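Acyl-CoA hydrolase (Bacillus cereus, PDB 1Y7U) binds coenzyme A and probably hydrolyses long-chain fatty acyl-CoA thioesters, releasing the fatty acid and free coenzyme A. Local coordinates at residues V103-Y106 with E111-I114; L43-M48 with V82-F87; P28-D33 with G39-S44. All blocks are in the same frame, centred on the assembly; numbering follows the deposited sequence. Where two conformers were deposited one is given.

Contact 1 (V103-Y106 with E111-I114); sequences VSEY and EKRI. With SO4 (sulfate ion), chain E.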
ATOM      1  N   VAL A 103      -8.620  14.569  15.620  1.00 27.97           N
ATOM      2  CA  VAL A 103      -7.793  15.587  16.243  1.00 28.22           C
ATOM      3  C   VAL A 103      -6.357  15.580  15.748  1.00 29.99           C
ATOM      4  O   VAL A 103      -5.696  14.549  15.764  1.00 30.30           O
ATOM      5  CB  VAL A 103      -7.763  15.390  17.765  1.00 25.44           C
ATOM      6  CG1 VAL A 103      -6.886  16.443  18.416  1.00 25.80           C
ATOM      7  CG2 VAL A 103      -9.162  15.447  18.312  1.00 23.64           C
ATOM      8  N   SER A 104      -5.874  16.737  15.314  1.00 32.42           N
ATOM      9  CA  SER A 104      -4.501  16.847  14.852  1.00 37.35           C
ATOM     10  C   SER A 104      -3.674  17.422  15.995  1.00 38.42           C
ATOM     11  O   SER A 104      -4.162  18.224  16.788  1.00 39.58           O
ATOM     12  CB  SER A 104      -4.410  17.746  13.615  1.00 40.91           C
ATOM     13  OG  SER A 104      -4.874  19.054  13.885  1.00 50.25           O
ATOM     14  N   GLU A 105      -2.420  17.006  16.090  1.00 40.75           N
ATOM     15  CA  GLU A 105      -1.564  17.474  17.161  1.00 43.75           C
ATOM     16  C   GLU A 105      -0.175  17.821  16.657  1.00 45.08           C
ATOM     17  O   GLU A 105       0.471  17.002  15.995  1.00 44.83           O
ATOM     18  CB  GLU A 105      -1.473  16.393  18.223  1.00 46.66           C
ATOM     19  CG  GLU A 105      -0.463  16.656  19.298  1.00 51.72           C
ATOM     20  CD  GLU A 105      -0.336  15.478  20.224  1.00 56.28           C
ATOM     21  OE1 GLU A 105       0.555  15.499  21.098  1.00 59.83           O
ATOM     22  OE2 GLU A 105      -1.133  14.525  20.077  1.00 58.86           O
ATOM     23  N   TYR A 106       0.282  19.035  16.969  1.00 46.40           N
ATOM     24  CA  TYR A 106       1.605  19.475  16.548  1.00 48.17           C
ATOM     25  C   TYR A 106       2.661  18.664  17.289  1.00 47.58           C
ATOM     26  O   TYR A 106       2.626  18.560  18.516  1.00 45.76           O
ATOM     27  CB  TYR A 106       1.811  20.950  16.849  1.00 54.01           C
ATOM     28  CG  TYR A 106       2.924  21.540  16.034  1.00 61.06           C
ATOM     29  CD1 TYR A 106       2.720  21.885  14.706  1.00 65.36           C
ATOM     30  CD2 TYR A 106       4.191  21.722  16.573  1.00 65.00           C
ATOM     31  CE1 TYR A 106       3.749  22.399  13.926  1.00 71.44           C
ATOM     32  CE2 TYR A 106       5.234  22.237  15.805  1.00 71.06           C
ATOM     33  CZ  TYR A 106       5.007  22.575  14.480  1.00 73.29           C
ATOM     34  OH  TYR A 106       6.029  23.089  13.710  1.00 74.67           O
ATOM     35  N   GLU A 111       0.106  21.371  20.670  1.00 41.03           N
ATOM     36  CA  GLU A 111      -1.140  22.051  20.351  0.50 41.06           C
ATOM     37  C   GLU A 111      -2.074  21.091  19.628  1.00 41.67           C
ATOM     38  O   GLU A 111      -1.776  20.642  18.520  1.00 42.68           O
ATOM     39  CB  GLU A 111      -0.884  23.246  19.427  0.50 41.99           C
ATOM     40  CG  GLU A 111       0.054  24.318  19.952  0.50 43.45           C
ATOM     41  CD  GLU A 111      -0.452  24.980  21.215  0.50 45.04           C
ATOM     42  OE1 GLU A 111      -1.685  25.126  21.361  0.50 45.01           O
ATOM     43  OE2 GLU A 111       0.386  25.369  22.057  0.50 45.24           O
ATOM     44  N   LYS A 112      -3.198  20.765  20.251  1.00 41.20           N
ATOM     45  CA  LYS A 112      -4.167  19.882  19.616  1.00 40.28           C
ATOM     46  C   LYS A 112      -5.319  20.745  19.133  1.00 40.08           C
ATOM     47  O   LYS A 112      -5.444  21.900  19.527  1.00 41.03           O
ATOM     48  CB  LYS A 112      -4.734  18.874  20.610  1.00 39.66           C
ATOM     49  CG  LYS A 112      -3.749  17.933  21.216  1.00 42.36           C
ATOM     50  CD  LYS A 112      -4.474  16.973  22.140  1.00 45.64           C
ATOM     51  CE  LYS A 112      -3.521  15.947  22.732  1.00 49.78           C
ATOM     52  NZ  LYS A 112      -4.235  14.981  23.627  1.00 51.80           N
ATOM     53  N   ARG A 113      -6.151  20.180  18.270  1.00 39.76           N
ATOM     54  CA  ARG A 113      -7.338  20.863  17.778  1.00 39.10           C
ATOM     55  C   ARG A 113      -8.115  19.897  16.921  1.00 36.76           C
ATOM     56  O   ARG A 113      -7.531  19.092  16.199  1.00 36.30           O
ATOM     57  CB  ARG A 113      -6.995  22.127  17.001  1.00 38.82           C
ATOM     58  CG  ARG A 113      -6.149  21.945  15.789  1.00 43.68           C
ATOM     59  CD  ARG A 113      -6.002  23.294  15.119  1.00 46.37           C
ATOM     60  NE  ARG A 113      -5.182  23.239  13.918  1.00 50.05           N
ATOM     61  CZ  ARG A 113      -4.978  24.277  13.113  1.00 51.49           C
ATOM     62  NH1 ARG A 113      -5.540  25.448  13.384  1.00 51.51           N
ATOM     63  NH2 ARG A 113      -4.207  24.146  12.042  1.00 51.67           N
ATOM     64  N   ILE A 114      -9.437  19.958  17.029  1.00 33.84           N
ATOM     65  CA  ILE A 114     -10.278  19.051  16.275  1.00 32.55           C
ATOM     66  C   ILE A 114     -10.424  19.525  14.825  1.00 30.93           C
ATOM     67  O   ILE A 114     -10.947  20.601  14.557  1.00 31.18           O
ATOM     68  CB  ILE A 114     -11.656  18.841  17.008  1.00 31.51           C
ATOM     69  CG1 ILE A 114     -12.812  19.250  16.119  1.00 34.96           C
ATOM     70  CG2 ILE A 114     -11.684  19.580  18.317  1.00 31.11           C
ATOM     71  CD1 ILE A 114     -13.082  18.244  15.025  1.00 38.60           C
TER
HETATM   72  S   SO4 E 207      -2.735  26.718   9.679  1.00 92.74           S
HETATM   73  O1  SO4 E 207      -1.807  25.543   9.801  1.00 90.89           O
HETATM   74  O2  SO4 E 207      -2.225  27.841  10.530  1.00 92.74           O
HETATM   75  O3  SO4 E 207      -2.799  27.111   8.231  1.00 92.14           O
HETATM   76  O4  SO4 E 207      -4.121  26.395  10.161  1.00 92.46           O

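Contact 2 (L43-M48 with V82-F87); sequences LSEMDM and VSYESF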
ATOM      1  N   LEU A  43     -11.603  10.745   5.604  1.00 22.82           N
ATOM      2  CA  LEU A  43     -12.875  10.047   5.485  1.00 23.86           C
ATOM      3  C   LEU A  43     -12.668   8.535   5.537  1.00 26.05           C
ATOM      4  O   LEU A  43     -13.369   7.832   6.264  1.00 24.97           O
ATOM      5  CB  LEU A  43     -13.569  10.438   4.184  1.00 25.50           C
ATOM      6  CG  LEU A  43     -13.920  11.925   4.074  1.00 27.00           C
ATOM      7  CD1 LEU A  43     -14.393  12.261   2.672  1.00 25.01           C
ATOM      8  CD2 LEU A  43     -14.976  12.262   5.102  1.00 25.98           C
ATOM      9  N   SER A  44     -11.704   8.022   4.779  1.00 28.48           N
ATOM     10  CA  SER A  44     -11.459   6.586   4.790  1.00 30.62           C
ATOM     11  C   SER A  44     -11.212   6.131   6.227  1.00 29.64           C
ATOM     12  O   SER A  44     -11.751   5.118   6.686  1.00 27.93           O
ATOM     13  CB  SER A  44     -10.249   6.239   3.932  1.00 36.42           C
ATOM     14  OG  SER A  44     -10.042   4.837   3.900  1.00 53.00           O
ATOM     15  N   GLU A  45     -10.406   6.901   6.942  1.00 27.32           N
ATOM     16  CA  GLU A  45     -10.074   6.561   8.309  1.00 29.21           C
ATOM     17  C   GLU A  45     -11.239   6.684   9.280  1.00 29.02           C
ATOM     18  O   GLU A  45     -11.366   5.873  10.193  1.00 27.87           O
ATOM     19  CB  GLU A  45      -8.917   7.423   8.790  1.00 32.88           C
ATOM     20  CG  GLU A  45      -7.883   6.624   9.527  1.00 39.85           C
ATOM     21  CD  GLU A  45      -7.133   5.688   8.613  1.00 43.06           C
ATOM     22  OE1 GLU A  45      -6.189   6.151   7.941  1.00 44.59           O
ATOM     23  OE2 GLU A  45      -7.493   4.494   8.556  1.00 45.49           O
HETATM   24  N   MSE A  46     -12.083   7.698   9.107  1.00 30.32           N
HETATM   25  CA  MSE A  46     -13.221   7.869  10.004  1.00 32.36           C
HETATM   26  C   MSE A  46     -14.116   6.645   9.913  1.00 31.33           C
HETATM   27  O   MSE A  46     -14.508   6.065  10.931  1.00 31.03           O
HETATM   28  CB  MSE A  46     -14.028   9.103   9.628  1.00 37.99           C
HETATM   29  CG  MSE A  46     -13.277  10.399   9.763  1.00 48.14           C
HETATM   30 SE   MSE A  46     -14.415  11.882   9.310  1.00 61.04          SE
HETATM   31  CE  MSE A  46     -14.351  12.833  10.985  1.00 60.02           C
ATOM     32  N   ASP A  47     -14.433   6.256   8.683  1.00 29.20           N
ATOM     33  CA  ASP A  47     -15.279   5.098   8.430  1.00 28.91           C
ATOM     34  C   ASP A  47     -14.654   3.828   9.010  1.00 28.75           C
ATOM     35  O   ASP A  47     -15.337   3.012   9.628  1.00 28.05           O
ATOM     36  CB  ASP A  47     -15.495   4.938   6.917  1.00 28.58           C
ATOM     37  CG  ASP A  47     -16.256   3.671   6.554  1.00 30.04           C
ATOM     38  OD1 ASP A  47     -17.437   3.552   6.938  1.00 31.47           O
ATOM     39  OD2 ASP A  47     -15.675   2.789   5.881  1.00 32.38           O
HETATM   40  N   MSE A  48     -13.350   3.681   8.825  1.00 29.22           N
HETATM   41  CA  MSE A  48     -12.640   2.502   9.291  1.00 30.28           C
HETATM   42  C   MSE A  48     -12.752   2.299  10.783  1.00 29.17           C
HETATM   43  O   MSE A  48     -13.208   1.259  11.262  1.00 28.95           O
HETATM   44  CB  MSE A  48     -11.165   2.599   8.908  1.00 35.49           C
HETATM   45  CG  MSE A  48     -10.336   1.387   9.305  1.00 44.27           C
HETATM   46 SE   MSE A  48     -10.951  -0.275   8.509  1.00 54.96          SE
HETATM   47  CE  MSE A  48     -11.730  -1.041  10.084  1.00 51.44           C
ATOM     48  N   VAL A  82      -2.297  12.729  13.620  1.00 34.02           N
ATOM     49  CA  VAL A  82      -3.750  12.567  13.685  1.00 30.88           C
ATOM     50  C   VAL A  82      -4.186  11.402  14.542  1.00 30.19           C
ATOM     51  O   VAL A  82      -3.555  10.356  14.554  1.00 32.60           O
ATOM     52  CB  VAL A  82      -4.383  12.336  12.305  1.00 28.69           C
ATOM     53  CG1 VAL A  82      -4.592  13.633  11.607  1.00 30.66           C
ATOM     54  CG2 VAL A  82      -3.497  11.430  11.475  1.00 30.28           C
ATOM     55  N   SER A  83      -5.285  11.596  15.254  1.00 28.01           N
ATOM     56  CA  SER A  83      -5.857  10.564  16.096  1.00 26.48           C
ATOM     57  C   SER A  83      -7.360  10.596  15.877  1.00 24.37           C
ATOM     58  O   SER A  83      -7.945  11.660  15.725  1.00 24.23           O
ATOM     59  CB  SER A  83      -5.508  10.810  17.566  1.00 26.51           C
ATOM     60  OG  SER A  83      -5.282  12.181  17.800  1.00 33.87           O
ATOM     61  N   TYR A  84      -7.968   9.420  15.822  1.00 22.52           N
ATOM     62  CA  TYR A  84      -9.394   9.307  15.616  1.00 22.97           C
ATOM     63  C   TYR A  84      -9.994   8.673  16.850  1.00 26.08           C
ATOM     64  O   TYR A  84      -9.351   7.860  17.513  1.00 28.87           O
ATOM     65  CB  TYR A  84      -9.698   8.410  14.413  1.00 21.64           C
ATOM     66  CG  TYR A  84      -9.005   8.825  13.146  1.00 21.71           C
ATOM     67  CD1 TYR A  84      -7.654   8.555  12.947  1.00 22.07           C
ATOM     68  CD2 TYR A  84      -9.683   9.533  12.165  1.00 23.22           C
ATOM     69  CE1 TYR A  84      -6.989   8.994  11.808  1.00 22.29           C
ATOM     70  CE2 TYR A  84      -9.033   9.972  11.016  1.00 24.82           C
ATOM     71  CZ  TYR A  84      -7.684   9.701  10.849  1.00 24.72           C
ATOM     72  OH  TYR A  84      -7.030  10.167   9.739  1.00 25.35           O
ATOM     73  N   GLU A  85     -11.216   9.063  17.181  1.00 27.33           N
ATOM     74  CA  GLU A  85     -11.901   8.471  18.311  1.00 28.88           C
ATOM     75  C   GLU A  85     -13.307   8.245  17.817  1.00 28.16           C
ATOM     76  O   GLU A  85     -13.869   9.088  17.122  1.00 28.83           O
ATOM     77  CB  GLU A  85     -11.928   9.391  19.528  1.00 29.97           C
ATOM     78  CG  GLU A  85     -12.677   8.770  20.702  1.00 35.00           C
ATOM     79  CD  GLU A  85     -12.738   9.673  21.920  1.00 40.92           C
ATOM     80  OE1 GLU A  85     -13.456   9.329  22.887  1.00 40.72           O
ATOM     81  OE2 GLU A  85     -12.063  10.729  21.911  1.00 46.69           O
ATOM     82  N   SER A  86     -13.870   7.097  18.153  1.00 25.67           N
ATOM     83  CA  SER A  86     -15.211   6.804  17.713  1.00 25.89           C
ATOM     84  C   SER A  86     -15.932   5.877  18.681  1.00 26.87           C
ATOM     85  O   SER A  86     -15.319   5.025  19.338  1.00 27.73           O
ATOM     86  CB  SER A  86     -15.175   6.176  16.317  1.00 24.37           C
ATOM     87  OG  SER A  86     -14.534   4.906  16.334  1.00 22.58           O
ATOM     88  N   PHE A  87     -17.239   6.073  18.779  1.00 25.29           N
ATOM     89  CA  PHE A  87     -18.083   5.241  19.614  1.00 25.50           C
ATOM     90  C   PHE A  87     -19.508   5.378  19.119  1.00 25.28           C
ATOM     91  O   PHE A  87     -19.860   6.359  18.467  1.00 26.59           O
ATOM     92  CB  PHE A  87     -17.990   5.640  21.090  1.00 24.33           C
ATOM     93  CG  PHE A  87     -18.038   7.112  21.324  1.00 26.15           C
ATOM     94  CD1 PHE A  87     -16.862   7.862  21.355  1.00 26.62           C
ATOM     95  CD2 PHE A  87     -19.258   7.764  21.477  1.00 24.48           C
ATOM     96  CE1 PHE A  87     -16.900   9.239  21.529  1.00 23.82           C
ATOM     97  CE2 PHE A  87     -19.304   9.137  21.653  1.00 23.22           C
ATOM     98  CZ  PHE A  87     -18.127   9.878  21.678  1.00 24.05           C
TER

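Contact 3 (P28-D33 with G39-S44); sequences PTDLND and GGKILS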
ATOM      1  N   PRO A  28       3.726  11.227   3.740  1.00 28.94           N
ATOM      2  CA  PRO A  28       3.775  12.025   2.513  1.00 28.82           C
ATOM      3  C   PRO A  28       2.789  11.591   1.432  1.00 28.86           C
ATOM      4  O   PRO A  28       2.207  12.426   0.748  1.00 31.31           O
ATOM      5  CB  PRO A  28       5.227  11.879   2.077  1.00 26.84           C
ATOM      6  CG  PRO A  28       5.603  10.535   2.601  1.00 26.28           C
ATOM      7  CD  PRO A  28       5.034  10.591   3.982  1.00 27.82           C
ATOM      8  N   THR A  29       2.608  10.286   1.277  1.00 29.29           N
ATOM      9  CA  THR A  29       1.679   9.743   0.285  1.00 30.45           C
ATOM     10  C   THR A  29       0.317  10.424   0.337  1.00 29.46           C
ATOM     11  O   THR A  29      -0.272  10.748  -0.692  1.00 28.05           O
ATOM     12  CB  THR A  29       1.414   8.250   0.530  1.00 33.94           C
ATOM     13  OG1 THR A  29       2.659   7.550   0.659  1.00 38.92           O
ATOM     14  CG2 THR A  29       0.594   7.668  -0.609  1.00 31.24           C
ATOM     15  N   ASP A  30      -0.180  10.622   1.555  1.00 28.01           N
ATOM     16  CA  ASP A  30      -1.478  11.230   1.784  1.00 26.32           C
ATOM     17  C   ASP A  30      -1.489  12.756   1.817  1.00 24.92           C
ATOM     18  O   ASP A  30      -2.536  13.357   2.030  1.00 23.82           O
ATOM     19  CB  ASP A  30      -2.069  10.675   3.080  1.00 32.42           C
ATOM     20  CG  ASP A  30      -2.060   9.157   3.117  1.00 37.71           C
ATOM     21  OD1 ASP A  30      -2.679   8.535   2.229  1.00 40.45           O
ATOM     22  OD2 ASP A  30      -1.429   8.584   4.030  1.00 40.07           O
ATOM     23  N   LEU A  31      -0.344  13.396   1.613  1.00 25.03           N
ATOM     24  CA  LEU A  31      -0.324  14.855   1.614  1.00 27.31           C
ATOM     25  C   LEU A  31      -0.470  15.387   0.197  1.00 28.70           C
ATOM     26  O   LEU A  31       0.140  14.874  -0.740  1.00 27.67           O
ATOM     27  CB  LEU A  31       0.971  15.384   2.229  1.00 26.82           C
ATOM     28  CG  LEU A  31       1.120  15.105   3.722  1.00 29.00           C
ATOM     29  CD1 LEU A  31       2.501  15.511   4.194  1.00 29.61           C
ATOM     30  CD2 LEU A  31       0.048  15.863   4.481  1.00 27.70           C
ATOM     31  N   ASN A  32      -1.303  16.402   0.030  1.00 31.12           N
ATOM     32  CA  ASN A  32      -1.473  16.977  -1.288  1.00 34.95           C
ATOM     33  C   ASN A  32      -0.364  17.997  -1.478  1.00 36.70           C
ATOM     34  O   ASN A  32       0.589  18.053  -0.698  1.00 37.09           O
ATOM     35  CB  ASN A  32      -2.853  17.626  -1.437  1.00 36.50           C
ATOM     36  CG  ASN A  32      -3.060  18.807  -0.510  1.00 39.14           C
ATOM     37  OD1 ASN A  32      -4.195  19.130  -0.160  1.00 40.06           O
ATOM     38  ND2 ASN A  32      -1.975  19.468  -0.120  1.00 39.16           N
ATOM     39  N   ASP A  33      -0.539  18.814  -2.506  0.50 37.64           N
ATOM     40  CA  ASP A  33       0.393  19.857  -2.902  0.50 38.12           C
ATOM     41  C   ASP A  33       0.616  20.988  -1.888  0.50 38.13           C
ATOM     42  O   ASP A  33       1.658  21.639  -1.901  0.50 37.99           O
ATOM     43  CB  ASP A  33      -0.106  20.442  -4.219  0.50 38.19           C
ATOM     44  CG  ASP A  33      -1.471  19.877  -4.629  0.50 36.05           C
ATOM     45  OD1 ASP A  33      -1.517  18.816  -5.282  0.50 33.60           O
ATOM     46  OD2 ASP A  33      -2.503  20.489  -4.286  0.50 36.49           O
ATOM     47  N   GLY A  39      -8.769  15.067   1.702  1.00 24.09           N
ATOM     48  CA  GLY A  39      -9.945  14.850   2.518  1.00 22.09           C
ATOM     49  C   GLY A  39     -10.256  13.371   2.585  1.00 20.02           C
ATOM     50  O   GLY A  39     -10.666  12.854   3.624  1.00 20.66           O
ATOM     51  N   GLY A  40     -10.046  12.684   1.470  1.00 16.75           N
ATOM     52  CA  GLY A  40     -10.317  11.260   1.418  1.00 17.81           C
ATOM     53  C   GLY A  40      -9.613  10.460   2.502  1.00 17.25           C
ATOM     54  O   GLY A  40     -10.215   9.592   3.134  1.00 16.10           O
ATOM     55  N   LYS A  41      -8.339  10.748   2.729  1.00 16.48           N
ATOM     56  CA  LYS A  41      -7.611  10.015   3.744  1.00 19.57           C
ATOM     57  C   LYS A  41      -8.363  10.049   5.065  1.00 20.76           C
ATOM     58  O   LYS A  41      -8.568   9.008   5.688  1.00 21.78           O
ATOM     59  CB  LYS A  41      -6.204  10.586   3.921  1.00 22.96           C
ATOM     60  CG  LYS A  41      -5.347   9.820   4.937  1.00 22.67           C
ATOM     61  CD  LYS A  41      -5.250   8.349   4.610  1.00 15.95           C
ATOM     62  CE  LYS A  41      -4.347   7.645   5.600  1.00 19.14           C
ATOM     63  NZ  LYS A  41      -4.288   6.186   5.332  1.00 20.36           N
ATOM     64  N   ILE A  42      -8.788  11.237   5.486  1.00 20.72           N
ATOM     65  CA  ILE A  42      -9.525  11.364   6.733  1.00 21.18           C
ATOM     66  C   ILE A  42     -10.852  10.596   6.687  1.00 21.54           C
ATOM     67  O   ILE A  42     -11.188   9.866   7.617  1.00 20.58           O
ATOM     68  CB  ILE A  42      -9.779  12.846   7.066  1.00 22.95           C
ATOM     69  CG1 ILE A  42      -8.439  13.546   7.280  1.00 23.59           C
ATOM     70  CG2 ILE A  42     -10.617  12.980   8.325  1.00 20.83           C
ATOM     71  CD1 ILE A  42      -8.560  14.986   7.657  1.00 26.27           C
ATOM     72  N   LEU A  43     -11.603  10.745   5.604  1.00 22.82           N
ATOM     73  CA  LEU A  43     -12.875  10.047   5.485  1.00 23.86           C
ATOM     74  C   LEU A  43     -12.668   8.535   5.537  1.00 26.05           C
ATOM     75  O   LEU A  43     -13.369   7.832   6.264  1.00 24.97           O
ATOM     76  CB  LEU A  43     -13.569  10.438   4.184  1.00 25.50           C
ATOM     77  CG  LEU A  43     -13.920  11.925   4.074  1.00 27.00           C
ATOM     78  CD1 LEU A  43     -14.393  12.261   2.672  1.00 25.01           C
ATOM     79  CD2 LEU A  43     -14.976  12.262   5.102  1.00 25.98           C
ATOM     80  N   SER A  44     -11.704   8.022   4.779  1.00 28.48           N
ATOM     81  CA  SER A  44     -11.459   6.586   4.790  1.00 30.62           C
ATOM     82  C   SER A  44     -11.212   6.131   6.227  1.00 29.64           C
ATOM     83  O   SER A  44     -11.751   5.118   6.686  1.00 27.93           O
ATOM     84  CB  SER A  44     -10.249   6.239   3.932  1.00 36.42           C
ATOM     85  OG  SER A  44     -10.042   4.837   3.900  1.00 53.00           O
TER

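Contact 1 (V103-Y106 with E111-I114)
Ser104 and Arg113 are the hydrogen-bonded pair of an antiparallel hairpin between strands 95-105 and 112-125 of the hotdog sheet. Ser104 N donates to Arg113 O at 3.0 Å, whereas the return bond from Arg113 N to Ser104 O is weak, bent to 135°. Just past the strand end, Tyr106 N still reaches Glu111 O at 3.0 Å.

The close packing is at Val103. With CG1 anti to the backbone N (chi1 179°), this methyl lies 3.5 Å from Arg113 O and also meets Lys112 CB, and neighbouring Ile114 packs on Phe174 of a second subunit. Toward the turn things are looser: Lys112, on the exposed side, runs beside the buried Glu105, both extended, with their CG atoms 4.0 Å apart, but their charged ends do not meet. Glu105 OE2 instead makes a salt bridge to Arg56 of a third subunit.

On the other face the Arg113 chain passes Ser104 OG, 3.7 Å from Arg113 CG, and its NH2 donates to O4 of a sulfate ion at 2.9 Å, the sulfur lying in the guanidinium plane. Arg77 NE holds the same ion, probably picked up from the crystallisation liquor, which suggests that the Arg113 end of the hairpin, with Arg77, can hold an anion.

Contact 2 (L43-M48 with V82-F87)
Glu45 lays its aliphatic stem over one face of the Tyr84 ring, where the long helix 39-58 of the hotdog fold, the sausage, rests on strand 81-91 of the sheet that wraps it. Two carbons do the touching. Glu45 CB sits 3.3 Å from Tyr84 CZ, near the hydroxyl end, while Glu45 CG stands 3.6 Å from the ring centroid and 25° off its normal, a CH-pi contact displaced toward the rim.

The glutamate chain leaves the helix with chi1 at -135°, away from the usual staggered values, which keeps both CB and CG over the ring. It then bends at chi2 (69°), so that beyond CG it leaves the ring instead of running on across it. Its carboxylate ends up turned steeply from the ring plane, and OE2 forms a salt bridge with Lys22 of the adjoining strand 20-25. The ring thus meets only the methylenes, while the carboxylate is turned to Lys22.

Tyr84 projects from the strand toward the helix, and the ring also packs on Val102 of the next strand. Met46, modelled as selenomethionine, is the other helix residue to meet it. Its side chain reaches into the apolar layer between helix and sheet, against Val100, Val102 and Ala116. Farther along the strand, Ser86 OG is hydrogen-bonded to Ser53 OG, so a polar link follows the apolar one two residues on. On the helix side, the Met46 CG methylene lies 4.4 Å from Tyr84 CD2.

Contact 3 (P28-D33 with G39-S44)
Lys41 and Asp30 bring their side chains together where the loop after strand 20-25 passes the first turn of helix 39-58. In sequence order, that turn begins with two glycines. Gly39 O accepts Leu43 N at 3.0 Å, an i to i+4 helical bond. Gly40 turns to a second subunit: its N is hydrogen-bonded to Asp47 OD2 there, and its O receives a weak bond from Ser44 OG of the same neighbour, while within the chain it also accepts Ser44 N.

Lys41 carries the contact. Its CG stands anti to the backbone N (chi1 -177°), the chain bends at chi2 (55°) and then runs straight, which sends the methylenes obliquely across the Asp30 carboxylate. Lys41 CD lies 3.5 Å from Asp30 OD1, and Lys41 CE 3.4 Å from Asp30 OD2. The ammonium goes on past them: Lys41 NZ to Asp30 OD2 is a long salt bridge of 4.0 Å, and NZ has a second, weak ion pair with Glu45 OE1, one turn on in the helix. This is the N-terminal end of the central helix of the hotdog fold, and Asp30 closes the short 3-10 segment 28-30 facing it, where Leu31 N bonds to Pro28 O at 2.9 Å.

Ile42, next along, touches a bound coenzyme A, while Leu43 packs on Met67 of the second subunit and Ser44 meets Ser44 of that same subunit.

Overall arrangement
From the N terminus, strand 20-25 leads into the loop that contact 3 brings back against the start of helix 39-58, closing a short loop over residues 34-38. Contact 2 then closes a longer loop that takes in the rest of the helix and strand 61-71 before reaching strand 81-91. Contacts 3 and 2 overlap by two residues on the helix, Leu43 and Ser44; contact 1 follows both in series and closes the four-residue turn 107-110 between strands 95-105 and 112-125. In space Tyr84 packs near Ile42 O, and Val103 N probably bonds to Ser83 O, linking loop, helix and sheet; all three contacts also border a second subunit.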